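Local structure of MMACHC-like protein (Caenorhabditis elegans, 5UJC) at residues 143-148 against 203-208; 170-175 against 221-226; 181-186 against 231-236. The protein binds cobalamin and probably catalyses the reductive removal of its upper axial ligand, cyanide or an alkyl group, during vitamin B12 processing. All blocks are in the same frame, centred on the assembly; numbering follows the deposited sequence.

In the fold
All three contacts gather round the pocket that holds methylcobalamin. Interactions 1 and 2 share the two-stranded antiparallel sheet of 145-147 and 174-176, where Tyr147 N and Leu174 O lie 2.8 Å apart in a probable hydrogen bond; their centres are about 16 Å apart. Interaction 3 has its centre about 12 Å from that of each of the others. It meets interaction 2 through aromatic packing, Phe222 CD1 to Phe231 CE2 at 3.6 Å, and interaction 1 where Ile208 CG2 rests 3.5 Å from Gly235 CA. Cobalamin is hydrogen-bonded by Tyr146 and Gln148 in interaction 1, by Lys170, Ser175 and Asn223 in interaction 2, and by Phe186 in interaction 3.

Interaction 1: residues 143-148 against 203-208; sequences AAFYYQ and KEPRPI
The short strand 145-147 lies beside the irregular segment 203-208, and the two run obliquely, with the directions of 144-147 and 205-208 differing by 62°. Their backbones come nearest at the start of the strand, where the CA atoms of Phe145 and Pro205 are 5.1 Å apart. No backbone-to-backbone hydrogen bond joins them. Instead a water bridges the two chains, accepting from Phe145 N and donating to Arg206 O at 2.8 Å. Pro205 and Pro207, which have no N-H to satisfy, suit this extended course.

Phe145 points its side chain at the partner, with CG anti to the backbone N (chi1 -162°). Its CB rests 3.5 Å from Arg206 O, while CD2 on the ring rim touches Pro205 CG at 3.9 Å. Pro205 O comes up to the edge of the same ring near its plane, facing the weakly positive C-H rim rather than the electron-rich face. On the strand itself, Phe145 CD1 sits over one face of the Tyr147 ring, toward its rim.

Tyr147 reaches farther. Its CG is anti to the carbonyl carbon, and the long ring carries the hydroxyl across to the backbone of Ile208, where Ile208 N donates to Tyr147 OH at 2.9 Å with an N-H...O angle of 151°. The N-H lies at the ring edge, near its plane, and Ile208 CB packs 3.7 Å from Tyr147 OH. Leu209 N also bonds this hydroxyl.

One phenolic oxygen therefore accepts from two successive backbone amides, which would tend to stabilise charge on it and perhaps ease its ionisation slightly, and which would hold the ring in place; the flanking residues in the sequence, Tyr146 and Gln148, hydrogen-bond cobalamin.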
loop_
_atom_site.group_PDB
_atom_site.type_symbol
_atom_site.label_atom_id
_atom_site.label_comp_id
_atom_site.label_asym_id
_atom_site.label_seq_id
_atom_site.Cartn_x
_atom_site.Cartn_y
_atom_site.Cartn_z
ATOM N N ALA A 143 7.335 -8.787 -1.592
ATOM C CA ALA A 143 5.933 -8.741 -1.143
ATOM C C ALA A 143 4.924 -8.935 -2.247
ATOM O O ALA A 143 3.887 -9.566 -2.042
ATOM C CB ALA A 143 5.646 -7.438 -0.415
ATOM N N ALA A 144 5.221 -8.389 -3.427
ATOM C CA ALA A 144 4.285 -8.414 -4.545
ATOM C C ALA A 144 5.078 -8.190 -5.804
ATOM O O ALA A 144 5.971 -7.357 -5.828
ATOM C CB ALA A 144 3.230 -7.329 -4.366
ATOM N N PHE A 145 4.734 -8.932 -6.858
ATOM C CA PHE A 145 5.423 -8.830 -8.148
ATOM C C PHE A 145 4.893 -7.598 -8.881
ATOM O O PHE A 145 3.680 -7.415 -9.033
ATOM C CB PHE A 145 5.183 -10.079 -8.962
ATOM C CG PHE A 145 6.158 -10.258 -10.084
ATOM C CD1 PHE A 145 6.067 -9.488 -11.237
ATOM C CD2 PHE A 145 7.168 -11.182 -9.989
ATOM C CE1 PHE A 145 6.984 -9.645 -12.258
ATOM C CE2 PHE A 145 8.098 -11.330 -10.994
ATOM C CZ PHE A 145 7.997 -10.559 -12.138
ATOM N N TYR A 146 5.804 -6.747 -9.302
ATOM C CA TYR A 146 5.464 -5.499 -9.958
ATOM C C TYR A 146 5.531 -5.686 -11.489
ATOM O O TYR A 146 6.629 -5.852 -12.059
ATOM C CB TYR A 146 6.431 -4.395 -9.498
ATOM C CG TYR A 146 6.214 -3.012 -10.089
ATOM C CD1 TYR A 146 4.946 -2.574 -10.501
ATOM C CD2 TYR A 146 7.259 -2.110 -10.134
ATOM C CE1 TYR A 146 4.753 -1.287 -10.971
ATOM C CE2 TYR A 146 7.082 -0.825 -10.626
ATOM C CZ TYR A 146 5.818 -0.419 -11.052
ATOM O OH TYR A 146 5.602 0.872 -11.536
ATOM N N TYR A 147 4.363 -5.596 -12.131
ATOM C CA TYR A 147 4.230 -5.725 -13.566
ATOM C C TYR A 147 4.304 -4.344 -14.209
ATOM O O TYR A 147 3.380 -3.508 -14.051
ATOM C CB TYR A 147 2.915 -6.445 -13.916
ATOM C CG TYR A 147 2.933 -7.862 -13.473
ATOM C CD1 TYR A 147 3.567 -8.830 -14.221
ATOM C CD2 TYR A 147 2.366 -8.243 -12.264
ATOM C CE1 TYR A 147 3.698 -10.109 -13.760
ATOM C CE2 TYR A 147 2.462 -9.549 -11.801
ATOM C CZ TYR A 147 3.162 -10.468 -12.535
ATOM O OH TYR A 147 3.303 -11.763 -12.074
ATOM N N GLN A 148 5.409 -4.096 -14.927
ATOM C CA GLN A 148 5.687 -2.778 -15.453
ATOM C C GLN A 148 5.463 -2.770 -16.967
ATOM O O GLN A 148 5.955 -3.650 -17.652
ATOM C CB GLN A 148 7.139 -2.417 -15.164
ATOM C CG GLN A 148 7.475 -2.428 -13.682
ATOM C CD GLN A 148 8.777 -1.724 -13.379
ATOM O OE1 GLN A 148 8.948 -0.545 -13.694
ATOM N NE2 GLN A 148 9.692 -2.430 -12.769
ATOM N N LYS A 203 13.481 -12.076 -0.017
ATOM C CA LYS A 203 12.890 -13.094 -0.881
ATOM C C LYS A 203 12.476 -12.481 -2.218
ATOM O O LYS A 203 12.257 -11.269 -2.323
ATOM C CB LYS A 203 11.725 -13.820 -0.200
ATOM C CG LYS A 203 10.426 -13.065 -0.150
ATOM C CD LYS A 203 9.309 -13.949 0.419
ATOM C CE LYS A 203 9.518 -14.280 1.891
ATOM N NZ LYS A 203 9.716 -13.062 2.725
ATOM N N GLU A 204 12.467 -13.311 -3.250
ATOM C CA GLU A 204 12.018 -12.899 -4.549
ATOM C C GLU A 204 10.489 -12.869 -4.559
ATOM O O GLU A 204 9.846 -13.732 -3.967
ATOM C CB GLU A 204 12.544 -13.869 -5.618
ATOM C CG GLU A 204 14.049 -13.785 -5.813
ATOM C CD GLU A 204 14.423 -13.212 -7.161
ATOM O OE1 GLU A 204 14.099 -12.026 -7.417
ATOM O OE2 GLU A 204 15.024 -13.952 -7.971
ATOM N N PRO A 205 9.897 -11.897 -5.268
ATOM C CA PRO A 205 8.442 -11.884 -5.377
ATOM C C PRO A 205 7.906 -13.045 -6.204
ATOM O O PRO A 205 8.525 -13.443 -7.188
ATOM C CB PRO A 205 8.160 -10.545 -6.052
ATOM C CG PRO A 205 9.388 -10.282 -6.865
ATOM C CD PRO A 205 10.525 -10.837 -6.075
ATOM N N ARG A 206 6.805 -13.653 -5.753
ATOM C CA ARG A 206 6.203 -14.786 -6.489
ATOM C C ARG A 206 5.594 -14.302 -7.791
ATOM O O ARG A 206 4.778 -13.372 -7.777
ATOM C CB ARG A 206 5.100 -15.462 -5.643
ATOM C CG ARG A 206 4.520 -16.732 -6.303
ATOM C CD ARG A 206 3.190 -17.189 -5.668
ATOM N NE ARG A 206 3.350 -17.562 -4.271
ATOM C CZ ARG A 206 2.355 -17.983 -3.479
ATOM N NH1 ARG A 206 1.109 -18.073 -3.949
ATOM N NH2 ARG A 206 2.599 -18.280 -2.203
ATOM N N PRO A 207 5.929 -14.974 -8.914
ATOM C CA PRO A 207 5.245 -14.677 -10.135
ATOM C C PRO A 207 3.762 -15.031 -10.041
ATOM O O PRO A 207 3.406 -16.125 -9.601
ATOM C CB PRO A 207 5.937 -15.581 -11.169
ATOM C CG PRO A 207 7.204 -15.974 -10.579
ATOM C CD PRO A 207 7.053 -15.915 -9.107
ATOM N N ILE A 208 2.917 -14.096 -10.410
ATOM C CA ILE A 208 1.478 -14.285 -10.355
ATOM C C ILE A 208 0.910 -14.563 -11.751
ATOM O O ILE A 208 0.137 -15.485 -11.939
ATOM C CB ILE A 208 0.781 -13.059 -9.732
ATOM C CG1 ILE A 208 1.343 -12.774 -8.325
ATOM C CG2 ILE A 208 -0.731 -13.273 -9.681
ATOM C CD1 ILE A 208 1.272 -13.948 -7.386
HETATM O O HOH W 1 3.690 -11.732 -5.838
#

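Interaction 2: residues 170-175 against 221-226; sequences KFIGLS and KFNYNW
Asn223, on the last part of helix 212-225, directs its side chain toward segment 170-175. Its CB lies against the ring of Phe171, 3.6 Å from CD2. From there CG turns anti to the carbonyl carbon (chi1 -77°), which sets the amide between the Phe171 ring and the backbone of Ile172. At the tip the two branches divide the work. OD1 accepts Ile172 N at 3.0 Å, the N-H standing above the carbonyl plane rather than on a lone pair. ND2 donates to Ile172 O at 2.8 Å in an almost straight bond of 175°, within the amide plane and on a lone pair of the acceptor. The same nitrogen of Asn223 hovers 3.4 Å above the centre of the Phe171 ring.

Both branches have further work: ND2 bonds Leu219 O one helical turn back, and OD1 accepts from an amide nitrogen of cobalamin. An alanine here would remove both bonds to Ile172 and the one to cobalamin, and would probably loosen the hold of this helix on segment 170-175.

Aromatic and aliphatic groups close the contact on either side of the amide. Phe171 turns its edge toward the face of Tyr224 in an offset edge-to-face pair, with centroids 5.5 Å apart and planes at 61°. Phe222 takes Leu174 CD1 over the middle of its ring, a CH-pi contact of 3.8 Å to the centroid, while Ile172 CD1 packs obliquely against its CE2.

Asparagine suits this buried place because a single amide answers both the N-H and the C=O of one residue, as a neighbouring strand would; here it sits among Ile172, Leu174 and Phe222, which with it line the cobalamin pocket in this relative of the FMN-dependent nitroreductases.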
loop_
_atom_site.group_PDB
_atom_site.type_symbol
_atom_site.label_atom_id
_atom_site.label_comp_id
_atom_site.label_asym_id
_atom_site.label_seq_id
_atom_site.Cartn_x
_atom_site.Cartn_y
_atom_site.Cartn_z
ATOM N N LYS A 170 -0.689 8.792 -16.516
ATOM C CA LYS A 170 0.135 7.888 -17.266
ATOM C C LYS A 170 -0.382 6.490 -17.187
ATOM O O LYS A 170 -1.057 6.131 -16.256
ATOM C CB LYS A 170 1.565 7.936 -16.732
ATOM C CG LYS A 170 2.207 9.314 -16.891
ATOM C CD LYS A 170 2.522 9.622 -18.375
ATOM C CE LYS A 170 2.836 11.091 -18.587
ATOM N NZ LYS A 170 4.045 11.522 -17.836
ATOM N N PHE A 171 0.001 5.670 -18.157
ATOM C CA PHE A 171 -0.316 4.230 -18.117
ATOM C C PHE A 171 0.708 3.553 -17.223
ATOM O O PHE A 171 1.864 3.383 -17.600
ATOM C CB PHE A 171 -0.319 3.657 -19.553
ATOM C CG PHE A 171 -0.846 2.229 -19.652
ATOM C CD1 PHE A 171 -0.016 1.156 -19.411
ATOM C CD2 PHE A 171 -2.160 1.987 -19.985
ATOM C CE1 PHE A 171 -0.464 -0.139 -19.574
ATOM C CE2 PHE A 171 -2.626 0.693 -20.151
ATOM C CZ PHE A 171 -1.774 -0.376 -19.951
ATOM N N ILE A 172 0.288 3.248 -15.994
ATOM C CA ILE A 172 1.202 2.791 -14.948
ATOM C C ILE A 172 1.132 1.297 -14.692
ATOM O O ILE A 172 0.176 0.615 -15.080
ATOM C CB ILE A 172 1.032 3.568 -13.614
ATOM C CG1 ILE A 172 -0.405 3.435 -13.061
ATOM C CG2 ILE A 172 1.393 5.044 -13.815
ATOM C CD1 ILE A 172 -0.531 3.817 -11.601
ATOM N N GLY A 173 2.166 0.786 -14.049
ATOM C CA GLY A 173 2.214 -0.631 -13.711
ATOM C C GLY A 173 1.351 -1.002 -12.524
ATOM O O GLY A 173 0.761 -0.130 -11.849
ATOM N N LEU A 174 1.362 -2.297 -12.230
ATOM C CA LEU A 174 0.479 -2.916 -11.252
ATOM C C LEU A 174 1.225 -4.000 -10.527
ATOM O O LEU A 174 1.859 -4.860 -11.153
ATOM C CB LEU A 174 -0.738 -3.535 -11.937
ATOM C CG LEU A 174 -1.714 -4.318 -11.046
ATOM C CD1 LEU A 174 -2.426 -3.383 -10.067
ATOM C CD2 LEU A 174 -2.724 -5.052 -11.913
ATOM N N SER A 175 1.124 -3.989 -9.194
ATOM C CA SER A 175 1.669 -5.077 -8.364
ATOM C C SER A 175 0.575 -6.040 -7.982
ATOM O O SER A 175 -0.556 -5.631 -7.677
ATOM C CB SER A 175 2.303 -4.523 -7.089
ATOM O OG SER A 175 3.372 -3.669 -7.397
ATOM N N LYS A 221 -6.940 -3.275 -17.703
ATOM C CA LYS A 221 -8.081 -3.243 -16.771
ATOM C C LYS A 221 -7.804 -2.272 -15.625
ATOM O O LYS A 221 -8.689 -1.559 -15.163
ATOM C CB LYS A 221 -8.378 -4.638 -16.218
ATOM C CG LYS A 221 -9.112 -5.574 -17.190
ATOM C CD LYS A 221 -10.578 -5.153 -17.437
ATOM C CE LYS A 221 -11.368 -4.865 -16.143
ATOM N NZ LYS A 221 -12.850 -4.771 -16.351
ATOM N N PHE A 222 -6.563 -2.243 -15.179
ATOM C CA PHE A 222 -6.151 -1.336 -14.101
ATOM C C PHE A 222 -6.222 0.130 -14.565
ATOM O O PHE A 222 -6.845 0.965 -13.921
ATOM C CB PHE A 222 -4.736 -1.705 -13.646
ATOM C CG PHE A 222 -4.173 -0.819 -12.549
ATOM C CD1 PHE A 222 -4.884 -0.590 -11.372
ATOM C CD2 PHE A 222 -2.898 -0.261 -12.676
ATOM C CE1 PHE A 222 -4.338 0.178 -10.372
ATOM C CE2 PHE A 222 -2.364 0.503 -11.665
ATOM C CZ PHE A 222 -3.076 0.705 -10.510
ATOM N N ASN A 223 -5.563 0.446 -15.662
ATOM C CA ASN A 223 -5.475 1.839 -16.085
ATOM C C ASN A 223 -6.773 2.401 -16.625
ATOM O O ASN A 223 -7.060 3.582 -16.415
ATOM C CB ASN A 223 -4.356 2.029 -17.078
ATOM C CG ASN A 223 -2.999 2.041 -16.394
ATOM O OD1 ASN A 223 -2.668 2.993 -15.671
ATOM N ND2 ASN A 223 -2.242 0.949 -16.546
ATOM N N TYR A 224 -7.557 1.564 -17.318
ATOM C CA TYR A 224 -8.764 2.033 -18.036
ATOM C C TYR A 224 -10.069 1.783 -17.278
ATOM O O TYR A 224 -11.074 2.436 -17.570
ATOM C CB TYR A 224 -8.856 1.374 -19.403
ATOM C CG TYR A 224 -7.632 1.564 -20.288
ATOM C CD1 TYR A 224 -6.833 2.715 -20.198
ATOM C CD2 TYR A 224 -7.328 0.632 -21.268
ATOM C CE1 TYR A 224 -5.747 2.899 -21.041
ATOM C CE2 TYR A 224 -6.242 0.803 -22.093
ATOM C CZ TYR A 224 -5.451 1.929 -21.978
ATOM O OH TYR A 224 -4.394 2.083 -22.845
ATOM N N ASN A 225 -10.071 0.829 -16.325
ATOM C CA ASN A 225 -11.329 0.329 -15.745
ATOM C C ASN A 225 -11.241 0.089 -14.243
ATOM O O ASN A 225 -12.036 -0.642 -13.698
ATOM C CB ASN A 225 -11.734 -0.988 -16.428
ATOM C CG ASN A 225 -11.935 -0.835 -17.915
ATOM O OD1 ASN A 225 -11.172 -1.367 -18.712
ATOM N ND2 ASN A 225 -12.896 -0.058 -18.281
ATOM N N TRP A 226 -10.293 0.744 -13.570
ATOM C CA TRP A 226 -10.050 0.457 -12.170
ATOM C C TRP A 226 -11.255 0.603 -11.260
ATOM O O TRP A 226 -11.331 -0.071 -10.202
ATOM C CB TRP A 226 -8.876 1.297 -11.605
ATOM C CG TRP A 226 -9.008 2.756 -11.780
ATOM C CD1 TRP A 226 -8.477 3.518 -12.794
ATOM C CD2 TRP A 226 -9.657 3.663 -10.904
ATOM N NE1 TRP A 226 -8.785 4.817 -12.613
ATOM C CE2 TRP A 226 -9.507 4.941 -11.451
ATOM C CE3 TRP A 226 -10.345 3.526 -9.686
ATOM C CZ2 TRP A 226 -10.019 6.073 -10.838
ATOM C CZ3 TRP A 226 -10.860 4.647 -9.097
ATOM C CH2 TRP A 226 -10.671 5.904 -9.652
#

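Interaction 3: residues 181-186 against 231-236; sequences GGHFAF and FRDFGN
An inverse gamma turn centred on His183, just before strand 185-196, packs against the short 3-10 segment 231-233. Gly182 and Arg232 grip each other reciprocally. Gly182 N donates to Arg232 O at 2.9 Å, nearly straight at 173° and on a lone pair, and Arg232 NH1 returns a bond to Gly182 O at 3.0 Å in the guanidinium plane. The arginine chain, extended from CG to NE, reaches along the turn; Ser229 OG holds NE, and Phe231 CZ lies over the centre of one guanidinium face.

The approach is so close that positions 181 and 182 both suit glycine, and Gly181 also has a positive phi. A beta carbon on Gly181 would fall 2.5 Å from Arg232 O, and one on Gly182 would sit 2.8 Å from Arg232 CA. Overlapping the end of the 3-10 segment, a type II beta turn runs from Asp233 to Asn236, with Gly235 in its third position, where the positive phi favours glycine; Phe234 O is buried with no partner in the model.

His183 ties the turn to the end of the 3-10 segment. Arg232 CB lies over one face of the imidazole, 3.5 Å from its centroid, a CH-pi contact. At the ring edge, NE2 donates to Asp233 OD1 at 2.8 Å and 166°, in the imidazole plane but well above the carboxylate plane. Asp233 OD1 also forms a salt bridge with Arg240, so any push toward a protonated His183 is probably moderated. Tyr241 meets the same histidine ring edge-to-face, and Phe184 and Phe186, farther along the chain, line the cobalamin pocket.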
loop_
_atom_site.group_PDB
_atom_site.type_symbol
_atom_site.label_atom_id
_atom_site.label_comp_id
_atom_site.label_asym_id
_atom_site.label_seq_id
_atom_site.Cartn_x
_atom_site.Cartn_y
_atom_site.Cartn_z
ATOM N N GLY A 181 -3.888 -10.742 -4.638
ATOM C CA GLY A 181 -3.986 -10.183 -5.995
ATOM C C GLY A 181 -3.822 -8.679 -5.903
ATOM O O GLY A 181 -2.808 -8.198 -5.415
ATOM N N GLY A 182 -4.839 -7.944 -6.351
ATOM C CA GLY A 182 -4.874 -6.500 -6.208
ATOM C C GLY A 182 -5.748 -5.989 -5.058
ATOM O O GLY A 182 -5.989 -4.777 -4.961
ATOM N N HIS A 183 -6.173 -6.886 -4.167
ATOM C CA HIS A 183 -7.009 -6.536 -3.026
ATOM C C HIS A 183 -6.116 -6.184 -1.823
ATOM O O HIS A 183 -6.166 -6.813 -0.757
ATOM C CB HIS A 183 -7.913 -7.696 -2.701
ATOM C CG HIS A 183 -8.875 -8.026 -3.785
ATOM N ND1 HIS A 183 -10.103 -7.398 -3.906
ATOM C CD2 HIS A 183 -8.824 -8.951 -4.773
ATOM C CE1 HIS A 183 -10.735 -7.904 -4.939
ATOM N NE2 HIS A 183 -9.984 -8.851 -5.478
ATOM N N PHE A 184 -5.269 -5.192 -2.033
ATOM C CA PHE A 184 -4.350 -4.735 -1.005
ATOM C C PHE A 184 -3.849 -3.349 -1.429
ATOM O O PHE A 184 -4.094 -2.923 -2.568
ATOM C CB PHE A 184 -3.143 -5.711 -0.861
ATOM C CG PHE A 184 -2.052 -5.492 -1.887
ATOM C CD1 PHE A 184 -2.179 -5.965 -3.193
ATOM C CD2 PHE A 184 -0.905 -4.808 -1.551
ATOM C CE1 PHE A 184 -1.183 -5.716 -4.138
ATOM C CE2 PHE A 184 0.089 -4.545 -2.498
ATOM C CZ PHE A 184 -0.051 -5.013 -3.790
ATOM N N ALA A 185 -3.127 -2.667 -0.535
ATOM C CA ALA A 185 -2.454 -1.435 -0.892
ATOM C C ALA A 185 -1.165 -1.293 -0.141
ATOM O O ALA A 185 -1.042 -1.757 0.986
ATOM C CB ALA A 185 -3.354 -0.244 -0.605
ATOM N N PHE A 186 -0.209 -0.598 -0.749
ATOM C CA PHE A 186 0.988 -0.196 -0.019
ATOM C C PHE A 186 0.644 1.015 0.848
ATOM O O PHE A 186 -0.150 1.839 0.458
ATOM C CB PHE A 186 2.108 0.133 -0.984
ATOM C CG PHE A 186 2.499 -1.019 -1.854
ATOM C CD1 PHE A 186 3.196 -2.102 -1.313
ATOM C CD2 PHE A 186 2.128 -1.071 -3.196
ATOM C CE1 PHE A 186 3.573 -3.168 -2.128
ATOM C CE2 PHE A 186 2.529 -2.128 -4.005
ATOM C CZ PHE A 186 3.227 -3.161 -3.480
ATOM N N PHE A 231 -9.324 -5.597 -12.104
ATOM C CA PHE A 231 -7.887 -5.805 -12.089
ATOM C C PHE A 231 -7.433 -6.535 -10.824
ATOM O O PHE A 231 -6.381 -7.175 -10.810
ATOM C CB PHE A 231 -7.115 -4.478 -12.239
ATOM C CG PHE A 231 -7.144 -3.588 -10.987
ATOM C CD1 PHE A 231 -8.191 -2.700 -10.744
ATOM C CD2 PHE A 231 -6.122 -3.664 -10.060
ATOM C CE1 PHE A 231 -8.190 -1.908 -9.621
ATOM C CE2 PHE A 231 -6.113 -2.870 -8.941
ATOM C CZ PHE A 231 -7.138 -1.978 -8.721
ATOM N N ARG A 232 -8.207 -6.389 -9.747
ATOM C CA ARG A 232 -7.786 -6.956 -8.471
ATOM C C ARG A 232 -7.830 -8.473 -8.447
ATOM O O ARG A 232 -7.180 -9.105 -7.588
ATOM C CB ARG A 232 -8.621 -6.389 -7.317
ATOM C CG ARG A 232 -8.615 -4.865 -7.219
ATOM C CD ARG A 232 -9.404 -4.384 -6.014
ATOM N NE ARG A 232 -9.696 -2.963 -6.043
ATOM C CZ ARG A 232 -8.901 -2.015 -5.552
ATOM N NH1 ARG A 232 -7.723 -2.324 -5.013
ATOM N NH2 ARG A 232 -9.285 -0.750 -5.611
ATOM N N ASP A 233 -8.635 -9.058 -9.338
ATOM C CA ASP A 233 -8.841 -10.503 -9.341
ATOM C C ASP A 233 -7.879 -11.275 -10.221
ATOM O O ASP A 233 -7.969 -12.501 -10.316
ATOM C CB ASP A 233 -10.294 -10.814 -9.707
ATOM C CG ASP A 233 -11.228 -10.514 -8.599
ATOM O OD1 ASP A 233 -10.828 -10.727 -7.429
ATOM O OD2 ASP A 233 -12.366 -10.090 -8.876
ATOM N N PHE A 234 -6.905 -10.592 -10.820
ATOM C CA PHE A 234 -5.830 -11.315 -11.496
ATOM C C PHE A 234 -4.993 -12.074 -10.465
ATOM O O PHE A 234 -4.699 -11.547 -9.389
ATOM C CB PHE A 234 -5.005 -10.379 -12.364
ATOM C CG PHE A 234 -5.685 -10.025 -13.646
ATOM C CD1 PHE A 234 -6.617 -9.008 -13.685
ATOM C CD2 PHE A 234 -5.468 -10.772 -14.782
ATOM C CE1 PHE A 234 -7.299 -8.720 -14.849
ATOM C CE2 PHE A 234 -6.124 -10.469 -15.962
ATOM C CZ PHE A 234 -7.049 -9.453 -15.991
ATOM N N GLY A 235 -4.705 -13.357 -10.785
ATOM C CA GLY A 235 -4.117 -14.297 -9.845
ATOM C C GLY A 235 -5.151 -15.140 -9.115
ATOM O O GLY A 235 -4.794 -16.041 -8.362
ATOM N N ASN A 236 -6.435 -14.806 -9.293
ATOM C CA ASN A 236 -7.544 -15.530 -8.642
ATOM C C ASN A 236 -7.404 -15.627 -7.117
ATOM O O ASN A 236 -7.537 -16.704 -6.551
ATOM C CB ASN A 236 -7.706 -16.924 -9.238
ATOM C CG ASN A 236 -7.893 -16.898 -10.734
ATOM O OD1 ASN A 236 -7.223 -17.615 -11.462
ATOM N ND2 ASN A 236 -8.810 -16.066 -11.202
#